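Local coordinates for protein Lpg2148(MvcA) (Legionella pneumophila subsp. pneumophila str. Philadelphia 1, PDB 6K11) that probably acts as a deamidase-related deubiquitinase that removes ubiquitin from the host enzyme UBE2N and so regulates its activity during infection, at residues Gln17-Gly25 with Pro358-Arg366. Numbering follows the deposited sequence.
Sequences QSYGVMMTG and PSDKVENYR
Met22 reaches into the tight part of this contact, meeting Lys361, Val362 and Tyr365 along a single side chain. Its CG lies over one face of the Tyr365 ring, 4.1 Å from CG of Tyr365, and the two side chains run past each other in opposite directions. Farther out, SD of Met22 is 3.9 Å from CG2 of Val362, and the chain bends at the sulfur (chi3 82°), which brings CE of Met22 to 4.0 Å from the carbonyl O of Lys361. Ile350 and His353 also touch Met22, consistent with its burial. A chi1 of -175° sets the Tyr365 ring beside its own carbonyl carbon, where one face takes Met22 CG. Equally close is the packing round Pro358, whose CB sits obliquely to the Tyr19 ring, 3.5 Å from CE1 of Tyr19, and also borders the backbone and CB of Ser18; the Tyr19 hydroxyl is hydrogen-bonded to Gln347 NE2.

The contact joins the C-terminal end of helix 4-19 and the 3-10 segment 21-24 to the first turns of the C-terminal helix 358-381. Gly20, the first residue beyond helix 4-19 to leave helical angles, has positive phi, and Met22 N hydrogen-bonds to Tyr19 O as the chain turns into the 3-10 segment. That same Tyr19 O is approached by CG2 of Val362 at 3.5 Å, a methyl lying against the helix end.

Packing thins toward Thr24. Val21 CG1 still meets the Tyr365 ring obliquely, 3.9 Å from CD2 of Tyr365. Beyond it, OG1 of the exposed Thr24 stays 4.1 Å from OH of Tyr365: OG1 is hydrogen-bonded to Val26 N and weakly to Val21 O, the tyrosine hydroxyl to Val26 O. Lys361 carries its amine away to the carbonyls of His353 and Gly355.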
loop_
_atom_site.group_PDB
_atom_site.type_symbol
_atom_site.label_atom_id
_atom_site.label_comp_id
_atom_site.label_asym_id
_atom_site.label_seq_id
_atom_site.Cartn_x
_atom_site.Cartn_y
_atom_site.Cartn_z
ATOM N N GLN A 17 -15.518 8.275 -11.503
ATOM C CA GLN A 17 -15.070 9.145 -12.594
ATOM C C GLN A 17 -15.494 10.592 -12.367
ATOM O O GLN A 17 -14.726 11.523 -12.641
ATOM C CB GLN A 17 -15.624 8.678 -13.946
ATOM C CG GLN A 17 -15.030 7.414 -14.519
ATOM C CD GLN A 17 -15.776 6.954 -15.751
ATOM O OE1 GLN A 17 -16.948 7.285 -15.945
ATOM N NE2 GLN A 17 -15.101 6.187 -16.599
ATOM N N SER A 18 -16.733 10.798 -11.901
ATOM C CA SER A 18 -17.276 12.146 -11.786
ATOM C C SER A 18 -16.848 12.841 -10.496
ATOM O O SER A 18 -16.598 14.047 -10.513
ATOM C CB SER A 18 -18.812 12.108 -11.892
ATOM O OG SER A 18 -19.211 11.844 -13.237
ATOM N N TYR A 19 -16.738 12.116 -9.368
ATOM C CA TYR A 19 -16.733 12.774 -8.066
ATOM C C TYR A 19 -15.472 12.600 -7.235
ATOM O O TYR A 19 -15.380 13.229 -6.170
ATOM C CB TYR A 19 -17.930 12.299 -7.228
ATOM C CG TYR A 19 -19.257 12.569 -7.895
ATOM C CD1 TYR A 19 -19.620 13.858 -8.272
ATOM C CD2 TYR A 19 -20.156 11.529 -8.143
ATOM C CE1 TYR A 19 -20.846 14.109 -8.889
ATOM C CE2 TYR A 19 -21.367 11.767 -8.764
ATOM C CZ TYR A 19 -21.718 13.047 -9.120
ATOM O OH TYR A 19 -22.947 13.254 -9.708
ATOM N N GLY A 20 -14.513 11.769 -7.664
ATOM C CA GLY A 20 -13.232 11.622 -6.988
ATOM C C GLY A 20 -13.255 11.490 -5.473
ATOM O O GLY A 20 -13.808 10.525 -4.923
ATOM N N VAL A 21 -12.648 12.467 -4.791
ATOM C CA VAL A 21 -12.482 12.413 -3.343
ATOM C C VAL A 21 -13.818 12.368 -2.600
ATOM O O VAL A 21 -13.871 11.880 -1.465
ATOM C CB VAL A 21 -11.621 13.612 -2.869
ATOM C CG1 VAL A 21 -12.357 14.936 -3.090
ATOM C CG2 VAL A 21 -11.199 13.451 -1.411
ATOM N N MET A 22 -14.899 12.860 -3.210
ATOM C CA MET A 22 -16.192 12.874 -2.526
ATOM C C MET A 22 -16.702 11.462 -2.241
ATOM O O MET A 22 -17.577 11.291 -1.383
ATOM C CB MET A 22 -17.243 13.633 -3.356
ATOM C CG MET A 22 -16.944 15.105 -3.628
ATOM S SD MET A 22 -18.162 15.947 -4.623
ATOM C CE MET A 22 -19.429 16.368 -3.355
ATOM N N MET A 23 -16.171 10.443 -2.931
ATOM C CA MET A 23 -16.682 9.084 -2.774
ATOM C C MET A 23 -16.446 8.495 -1.384
ATOM O O MET A 23 -17.106 7.509 -1.041
ATOM C CB MET A 23 -16.074 8.172 -3.843
ATOM C CG MET A 23 -16.443 8.605 -5.262
ATOM S SD MET A 23 -18.215 8.322 -5.539
ATOM C CE MET A 23 -18.155 6.529 -5.378
ATOM N N THR A 24 -15.524 9.054 -0.582
ATOM C CA THR A 24 -15.351 8.594 0.799
ATOM C C THR A 24 -16.587 8.836 1.660
ATOM O O THR A 24 -16.782 8.137 2.663
ATOM C CB THR A 24 -14.170 9.305 1.474
ATOM O OG1 THR A 24 -14.516 10.690 1.667
ATOM C CG2 THR A 24 -12.918 9.202 0.628
ATOM N N GLY A 25 -17.418 9.813 1.302
ATOM C CA GLY A 25 -18.574 10.176 2.099
ATOM C C GLY A 25 -18.281 11.004 3.337
ATOM O O GLY A 25 -19.203 11.273 4.108
ATOM N N PRO A 358 -20.488 17.968 -11.827
ATOM C CA PRO A 358 -19.679 17.262 -10.817
ATOM C C PRO A 358 -18.387 17.988 -10.461
ATOM O O PRO A 358 -18.003 18.024 -9.282
ATOM C CB PRO A 358 -19.407 15.909 -11.487
ATOM C CG PRO A 358 -20.593 15.708 -12.394
ATOM C CD PRO A 358 -20.915 17.077 -12.922
ATOM N N SER A 359 -17.705 18.577 -11.453
ATOM C CA SER A 359 -16.481 19.329 -11.173
ATOM C C SER A 359 -16.746 20.496 -10.216
ATOM O O SER A 359 -15.908 20.802 -9.352
ATOM C CB SER A 359 -15.872 19.835 -12.485
ATOM O OG SER A 359 -16.740 20.755 -13.149
ATOM N N ASP A 360 -17.895 21.171 -10.377
ATOM C CA ASP A 360 -18.300 22.239 -9.460
ATOM C C ASP A 360 -18.483 21.725 -8.035
ATOM O O ASP A 360 -18.132 22.411 -7.069
ATOM C CB ASP A 360 -19.614 22.887 -9.927
ATOM C CG ASP A 360 -19.505 23.557 -11.291
ATOM O OD1 ASP A 360 -18.460 24.209 -11.574
ATOM O OD2 ASP A 360 -20.484 23.444 -12.074
ATOM N N LYS A 361 -19.094 20.547 -7.878
ATOM C CA LYS A 361 -19.313 20.012 -6.537
ATOM C C LYS A 361 -18.001 19.600 -5.884
ATOM O O LYS A 361 -17.817 19.783 -4.673
ATOM C CB LYS A 361 -20.278 18.823 -6.593
ATOM C CG LYS A 361 -21.662 19.127 -7.176
ATOM C CD LYS A 361 -22.625 17.951 -6.915
ATOM C CE LYS A 361 -23.972 18.135 -7.629
ATOM N NZ LYS A 361 -24.725 19.297 -7.099
ATOM N N VAL A 362 -17.070 19.041 -6.665
ATOM C CA VAL A 362 -15.762 18.688 -6.100
ATOM C C VAL A 362 -15.044 19.939 -5.598
ATOM O O VAL A 362 -14.456 19.932 -4.507
ATOM C CB VAL A 362 -14.917 17.903 -7.130
ATOM C CG1 VAL A 362 -13.473 17.721 -6.633
ATOM C CG2 VAL A 362 -15.556 16.529 -7.410
ATOM N N GLU A 363 -15.119 21.045 -6.361
ATOM C CA GLU A 363 -14.510 22.303 -5.914
ATOM C C GLU A 363 -15.193 22.846 -4.660
ATOM O O GLU A 363 -14.531 23.416 -3.788
ATOM C CB GLU A 363 -14.560 23.363 -7.015
ATOM C CG GLU A 363 -13.589 23.108 -8.195
ATOM C CD GLU A 363 -12.163 22.876 -7.736
ATOM O OE1 GLU A 363 -11.559 23.810 -7.143
ATOM O OE2 GLU A 363 -11.651 21.750 -7.945
ATOM N N ASN A 364 -16.522 22.719 -4.571
ATOM C CA ASN A 364 -17.212 23.117 -3.341
ATOM C C ASN A 364 -16.693 22.323 -2.147
ATOM O O ASN A 364 -16.434 22.889 -1.073
ATOM C CB ASN A 364 -18.719 22.922 -3.508
ATOM C CG ASN A 364 -19.500 23.157 -2.210
ATOM O OD1 ASN A 364 -19.910 22.200 -1.523
ATOM N ND2 ASN A 364 -19.715 24.429 -1.873
ATOM N N TYR A 365 -16.529 21.006 -2.325
ATOM C CA TYR A 365 -16.031 20.143 -1.261
ATOM C C TYR A 365 -14.613 20.532 -0.848
ATOM O O TYR A 365 -14.302 20.629 0.347
ATOM C CB TYR A 365 -16.079 18.693 -1.737
ATOM C CG TYR A 365 -15.699 17.664 -0.707
ATOM C CD1 TYR A 365 -16.641 17.196 0.220
ATOM C CD2 TYR A 365 -14.423 17.124 -0.680
ATOM C CE1 TYR A 365 -16.286 16.241 1.156
ATOM C CE2 TYR A 365 -14.069 16.161 0.236
ATOM C CZ TYR A 365 -15.007 15.725 1.156
ATOM O OH TYR A 365 -14.628 14.776 2.071
ATOM N N ARG A 366 -13.728 20.717 -1.835
ATOM C CA ARG A 366 -12.357 21.136 -1.545
ATOM C C ARG A 366 -12.324 22.472 -0.817
ATOM O O ARG A 366 -11.541 22.654 0.121
ATOM C CB ARG A 366 -11.550 21.257 -2.840
ATOM C CG ARG A 366 -11.136 19.959 -3.481
ATOM C CD ARG A 366 -10.710 20.250 -4.921
ATOM N NE ARG A 366 -9.974 19.124 -5.475
ATOM C CZ ARG A 366 -9.547 19.042 -6.732
ATOM N NH1 ARG A 366 -9.785 20.029 -7.598
ATOM N NH2 ARG A 366 -8.875 17.965 -7.113
#